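Local coordinates for Exo-poly-alpha-D-galacturonosidase (Thermotoga maritima, PDB 3JUR), which hydrolyses polygalacturonate from the chain end as a hyperthermoactive exopolygalacturonase of glycosyl hydrolase family 28, at the interface of chains A and B and the interface of chains A and C. Numbering follows the deposited sequence. Chains: chain A/B/C, Exo-poly-alpha-D-galacturonosidase.

Contact 1: the interface of chains A and B. Residues chain A 289, 316, 318, 347, 349; chain B 320, 347, 349-350, 384.
The flat groups here are two carboxamides, A:Asn316 and B:Asn350, which cross obliquely with their planes 37° apart. Both asparagines have positive phi and follow or precede short strands of the parallel beta-helix typical of family 28, whose outer surface supplies this apolar patch. Their nearest atoms, A:Asn316 OD1 and B:Asn350 ND2, are 4.1 Å apart, too far for a hydrogen bond, so the amides lie near each other without pairing; indeed no nitrogen or oxygen in the patch comes within bonding range of the other chain. The two ends of the B:Asn350 amide meet valine methyls tip to tip: OD1 on A:Val347 CG2 and ND2 on A:Val318 CG2. A:Val347, on strand 347-349, is the most buried residue listed, hiding 53 Å². Its CG1, anti to the backbone N (chi1 173°), crosses B:Val349 obliquely, touching CG1 of that valine at 3.7 Å. The other branch, CG2, lies anti to the carbonyl carbon and reaches the methyl CG2 of B:Thr384 at 3.7 Å. In B:Val349, CG1 lies anti to the carbonyl carbon (chi1 -62°), which leaves CG2 in the crowded position between backbone N and carbonyl carbon and sends this methyl tip to tip towards A:Val318, 3.9 Å from A:Val318 CG2. B:Met320 extends through chi2 and bends at chi3. The bend separates two contacts: the thioether SD crosses A:Leu289 obliquely at 3.7 Å from CD1, with CD2 nearly as close, while the terminal CE points at A:Val318 CG2, 3.8 Å away. A:Val349 CG1 lies 4.1 Å from B:Val349 CG1, a looser contact between copies of one residue.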
loop_
_atom_site.group_PDB
_atom_site.type_symbol
_atom_site.label_atom_id
_atom_site.label_comp_id
_atom_site.label_asym_id
_atom_site.label_seq_id
_atom_site.Cartn_x
_atom_site.Cartn_y
_atom_site.Cartn_z
ATOM N N LEU A 289 2.716 30.524 -2.525
ATOM C CA LEU A 289 3.130 29.693 -3.649
ATOM C C LEU A 289 4.627 29.839 -3.932
ATOM O O LEU A 289 5.126 30.936 -4.149
ATOM C CB LEU A 289 2.330 30.059 -4.910
ATOM C CG LEU A 289 2.729 29.349 -6.208
ATOM C CD1 LEU A 289 2.618 27.810 -6.061
ATOM C CD2 LEU A 289 1.918 29.840 -7.404
ATOM N N ASN A 316 -1.255 25.582 4.552
ATOM C CA ASN A 316 -1.888 25.714 3.244
ATOM C C ASN A 316 -1.014 26.405 2.193
ATOM O O ASN A 316 -1.481 27.232 1.420
ATOM C CB ASN A 316 -3.243 26.402 3.384
ATOM C CG ASN A 316 -4.323 25.700 2.612
ATOM O OD1 ASN A 316 -4.413 25.822 1.389
ATOM N ND2 ASN A 316 -5.156 24.944 3.322
ATOM N N VAL A 318 1.863 26.000 -1.056
ATOM C CA VAL A 318 2.183 25.125 -2.177
ATOM C C VAL A 318 3.635 25.342 -2.600
ATOM O O VAL A 318 4.048 26.469 -2.895
ATOM C CB VAL A 318 1.212 25.358 -3.368
ATOM C CG1 VAL A 318 1.698 24.645 -4.637
ATOM C CG2 VAL A 318 -0.206 24.919 -2.999
ATOM N N VAL A 347 1.354 21.308 0.352
ATOM C CA VAL A 347 1.535 20.461 -0.805
ATOM C C VAL A 347 2.905 20.780 -1.387
ATOM O O VAL A 347 3.254 21.954 -1.583
ATOM C CB VAL A 347 0.447 20.710 -1.881
ATOM C CG1 VAL A 347 0.757 19.933 -3.156
ATOM C CG2 VAL A 347 -0.938 20.350 -1.352
ATOM N N VAL A 349 5.309 19.564 -4.650
ATOM C CA VAL A 349 5.383 18.730 -5.845
ATOM C C VAL A 349 6.719 18.871 -6.578
ATOM O O VAL A 349 7.237 19.976 -6.746
ATOM C CB VAL A 349 4.087 18.823 -6.762
ATOM C CG1 VAL A 349 3.218 20.029 -6.398
ATOM C CG2 VAL A 349 4.413 18.771 -8.272
ATOM N N MET B 320 -4.485 25.757 -9.132
ATOM C CA MET B 320 -4.493 25.806 -7.670
ATOM C C MET B 320 -5.871 26.130 -7.136
ATOM O O MET B 320 -6.459 27.140 -7.518
ATOM C CB MET B 320 -3.525 26.866 -7.153
ATOM C CG MET B 320 -2.099 26.416 -7.036
ATOM S SD MET B 320 -1.078 27.722 -6.350
ATOM C CE MET B 320 -1.737 27.918 -4.689
ATOM N N VAL B 347 -0.121 20.459 -13.489
ATOM C CA VAL B 347 -0.135 20.300 -12.044
ATOM C C VAL B 347 -1.433 20.903 -11.529
ATOM O O VAL B 347 -1.754 22.059 -11.833
ATOM C CB VAL B 347 1.085 20.986 -11.376
ATOM C CG1 VAL B 347 1.003 20.890 -9.838
ATOM C CG2 VAL B 347 2.386 20.391 -11.887
ATOM N N VAL B 349 -3.482 21.309 -7.863
ATOM C CA VAL B 349 -3.391 21.069 -6.419
ATOM C C VAL B 349 -4.547 21.674 -5.629
ATOM O O VAL B 349 -5.120 22.699 -6.012
ATOM C CB VAL B 349 -2.013 21.509 -5.821
ATOM C CG1 VAL B 349 -0.867 20.715 -6.441
ATOM C CG2 VAL B 349 -1.787 22.993 -6.015
ATOM N N ASN B 350 -4.864 21.026 -4.508
ATOM C CA ASN B 350 -5.987 21.392 -3.650
ATOM C C ASN B 350 -7.307 21.456 -4.436
ATOM O O ASN B 350 -8.114 22.370 -4.255
ATOM C CB ASN B 350 -5.679 22.687 -2.872
ATOM C CG ASN B 350 -4.528 22.514 -1.877
ATOM O OD1 ASN B 350 -4.487 21.538 -1.125
ATOM N ND2 ASN B 350 -3.594 23.457 -1.871
ATOM N N THR B 384 -3.536 16.820 -6.546
ATOM C CA THR B 384 -3.779 16.721 -5.128
ATOM C C THR B 384 -5.227 17.118 -4.829
ATOM O O THR B 384 -5.727 18.115 -5.361
ATOM C CB THR B 384 -2.763 17.639 -4.407
ATOM O OG1 THR B 384 -1.716 16.843 -3.844
ATOM C CG2 THR B 384 -3.398 18.471 -3.365
#

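Contact 2: the interface of chains A and C. Residues chain A 434-439; chain C 433-436, 447-448.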
loop_
_atom_site.group_PDB
_atom_site.type_symbol
_atom_site.label_atom_id
_atom_site.label_comp_id
_atom_site.label_asym_id
_atom_site.label_seq_id
_atom_site.Cartn_x
_atom_site.Cartn_y
_atom_site.Cartn_z
ATOM N N SER A 434 3.801 2.314 0.654
ATOM C CA SER A 434 3.748 1.565 1.908
ATOM C C SER A 434 2.931 2.342 2.917
ATOM O O SER A 434 3.174 3.538 3.134
ATOM C CB SER A 434 5.137 1.336 2.489
ATOM O OG SER A 434 5.680 0.144 2.001
ATOM N N ARG A 435 1.968 1.659 3.526
ATOM C CA ARG A 435 1.060 2.283 4.476
ATOM C C ARG A 435 1.476 1.931 5.892
ATOM O O ARG A 435 1.752 0.768 6.192
ATOM C CB ARG A 435 -0.383 1.830 4.227
ATOM C CG ARG A 435 -1.398 2.854 4.710
ATOM C CD ARG A 435 -2.803 2.292 4.874
ATOM N NE ARG A 435 -3.566 3.151 5.781
ATOM C CZ ARG A 435 -3.608 3.000 7.106
ATOM N NH1 ARG A 435 -2.951 2.005 7.697
ATOM N NH2 ARG A 435 -4.319 3.843 7.845
ATOM N N PHE A 436 1.535 2.944 6.752
ATOM C CA PHE A 436 1.803 2.744 8.167
ATOM C C PHE A 436 0.707 3.407 8.978
ATOM O O PHE A 436 0.518 4.625 8.886
ATOM C CB PHE A 436 3.160 3.339 8.562
ATOM C CG PHE A 436 4.326 2.681 7.890
ATOM C CD1 PHE A 436 4.814 1.463 8.358
ATOM C CD2 PHE A 436 4.939 3.278 6.792
ATOM C CE1 PHE A 436 5.891 0.837 7.729
ATOM C CE2 PHE A 436 6.016 2.670 6.156
ATOM C CZ PHE A 436 6.494 1.440 6.622
ATOM N N GLU A 437 -0.027 2.609 9.749
ATOM C CA GLU A 437 -0.914 3.170 10.765
ATOM C C GLU A 437 -0.078 3.856 11.850
ATOM O O GLU A 437 -0.402 4.954 12.285
ATOM C CB GLU A 437 -1.823 2.102 11.377
ATOM C CG GLU A 437 -2.907 2.700 12.287
ATOM C CD GLU A 437 -3.499 1.694 13.251
ATOM O OE1 GLU A 437 -3.874 0.587 12.810
ATOM O OE2 GLU A 437 -3.597 2.019 14.456
ATOM N N LYS A 438 0.997 3.192 12.273
ATOM C CA LYS A 438 1.946 3.732 13.243
ATOM C C LYS A 438 3.334 3.343 12.793
ATOM O O LYS A 438 3.564 2.193 12.409
ATOM C CB LYS A 438 1.710 3.158 14.644
ATOM C CG LYS A 438 0.469 3.670 15.353
ATOM C CD LYS A 438 0.263 2.953 16.686
ATOM C CE LYS A 438 -0.675 3.737 17.603
ATOM N NZ LYS A 438 -1.989 4.023 16.952
ATOM N N LEU A 439 4.241 4.312 12.813
ATOM C CA LEU A 439 5.666 4.060 12.666
ATOM C C LEU A 439 6.381 4.942 13.681
ATOM O O LEU A 439 6.434 6.168 13.522
ATOM C CB LEU A 439 6.166 4.340 11.234
ATOM C CG LEU A 439 7.673 4.154 10.948
ATOM C CD1 LEU A 439 7.923 3.770 9.515
ATOM C CD2 LEU A 439 8.480 5.404 11.294
ATOM N N GLY C 433 0.092 -4.019 4.419
ATOM C CA GLY C 433 0.251 -2.874 3.508
ATOM C C GLY C 433 1.599 -2.151 3.517
ATOM O O GLY C 433 1.755 -1.104 2.868
ATOM N N SER C 434 2.562 -2.703 4.256
ATOM C CA SER C 434 3.929 -2.186 4.327
ATOM C C SER C 434 4.861 -3.079 3.500
ATOM O O SER C 434 4.799 -4.310 3.601
ATOM C CB SER C 434 4.423 -2.190 5.780
ATOM O OG SER C 434 3.566 -1.461 6.646
ATOM N N ARG C 435 5.727 -2.457 2.699
ATOM C CA ARG C 435 6.746 -3.177 1.923
ATOM C C ARG C 435 8.123 -2.563 2.173
ATOM O O ARG C 435 8.307 -1.340 2.070
ATOM C CB ARG C 435 6.459 -3.157 0.417
ATOM C CG ARG C 435 5.156 -2.520 0.016
ATOM C CD ARG C 435 4.792 -2.873 -1.407
ATOM N NE ARG C 435 3.829 -3.958 -1.400
ATOM C CZ ARG C 435 3.954 -5.108 -2.051
ATOM N NH1 ARG C 435 4.999 -5.360 -2.831
ATOM N NH2 ARG C 435 2.998 -5.997 -1.932
ATOM N N PHE C 436 9.082 -3.423 2.490
ATOM C CA PHE C 436 10.421 -2.977 2.834
ATOM C C PHE C 436 11.412 -3.539 1.825
ATOM O O PHE C 436 11.760 -4.724 1.884
ATOM C CB PHE C 436 10.789 -3.421 4.263
ATOM C CG PHE C 436 9.698 -3.174 5.283
ATOM C CD1 PHE C 436 9.578 -1.939 5.912
ATOM C CD2 PHE C 436 8.793 -4.182 5.614
ATOM C CE1 PHE C 436 8.574 -1.705 6.854
ATOM C CE2 PHE C 436 7.780 -3.960 6.561
ATOM C CZ PHE C 436 7.672 -2.716 7.180
ATOM N N LEU C 447 6.154 -0.626 14.483
ATOM C CA LEU C 447 5.601 -0.513 13.141
ATOM C C LEU C 447 4.291 -1.290 13.071
ATOM O O LEU C 447 4.253 -2.494 13.361
ATOM C CB LEU C 447 6.592 -1.063 12.104
ATOM C CG LEU C 447 7.726 -0.209 11.518
ATOM C CD1 LEU C 447 8.652 0.400 12.560
ATOM C CD2 LEU C 447 8.548 -1.072 10.553
ATOM N N LYS C 448 3.232 -0.602 12.653
ATOM C CA LYS C 448 1.873 -1.139 12.685
ATOM C C LYS C 448 1.099 -0.707 11.434
ATOM O O LYS C 448 0.502 -1.514 10.714
ATOM C CB LYS C 448 1.171 -0.638 13.955
ATOM C CG LYS C 448 -0.201 -1.215 14.226
ATOM C CD LYS C 448 -0.645 -0.899 15.650
ATOM C CE LYS C 448 -1.869 -1.724 16.053
ATOM N NZ LYS C 448 -3.092 -1.317 15.304
ATOM O OXT LYS C 448 1.046 0.468 11.089
HETATM O O HOH W 1 -0.039 -0.588 8.073
#
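C:Lys448, the C-terminal residue, hides 108 Å² against chain A and closes an antiparallel strand pairing between the final turns of two family 28 beta-helices, with A:Leu439 bridged to C:Leu447. Its terminal carboxylate oxygen OXT accepts from two amides, A:Glu437 N at 2.7 Å and A:Lys438 N at 3.0 Å; the second bond is much straighter (167° at H, against 119°). C:Lys448 N in turn donates to A:Lys438 O, in the carbonyl plane, and its O shares water 1 with A:Arg435 O. CG of C:Lys448 stands anti to the backbone N, and the side chain runs alongside A:Glu437, where NZ forms a salt bridge to OE1 at 3.2 Å. This carboxylate would probably ease any repulsion between the neighbouring side-chain amines (NZ) of C:Lys448 and A:Lys438. A:Phe436 buries 57 Å²: C:Phe436 CE1 comes in plane at its ring edge, 3.8 Å from CZ, while A:Leu439 CD1 covers a face over the ring centre. At A:Ser434, OG is anti to the carbonyl carbon (chi1 -90°); it accepts from the amide N of C:Arg435 at 2.7 Å and donates to C:Arg435 O, in the carbonyl plane on a lone pair. An alanine here would lose both bonds and would probably loosen the register of strand 434-436 of chain C. Beside it, A:Arg435 N donates almost straight to C:Gly433 O, and C:Ser434 OG returns a bond to A:Arg435 O at 2.9 Å.

Contact 1 and contact 2 lie about 25 Å apart, measured between the centres of their C-alpha atoms, and share no residue. On chain A, contact 1 draws on strands 289-291, 318-320 and 347-349, whereas contact 2 uses strands 434-436 and 438-442 near the C-terminus. One chain can therefore hold two partners at once: in these patches, B through apolar packing and C through hydrogen bonds, backbone pairing and a salt bridge. The A-C interface is two-fold symmetric, whereas the A-B interface is not exactly so. Two unlike interfaces on one subunit fit the four-copy assembly and the unique tetramer reported for this enzyme.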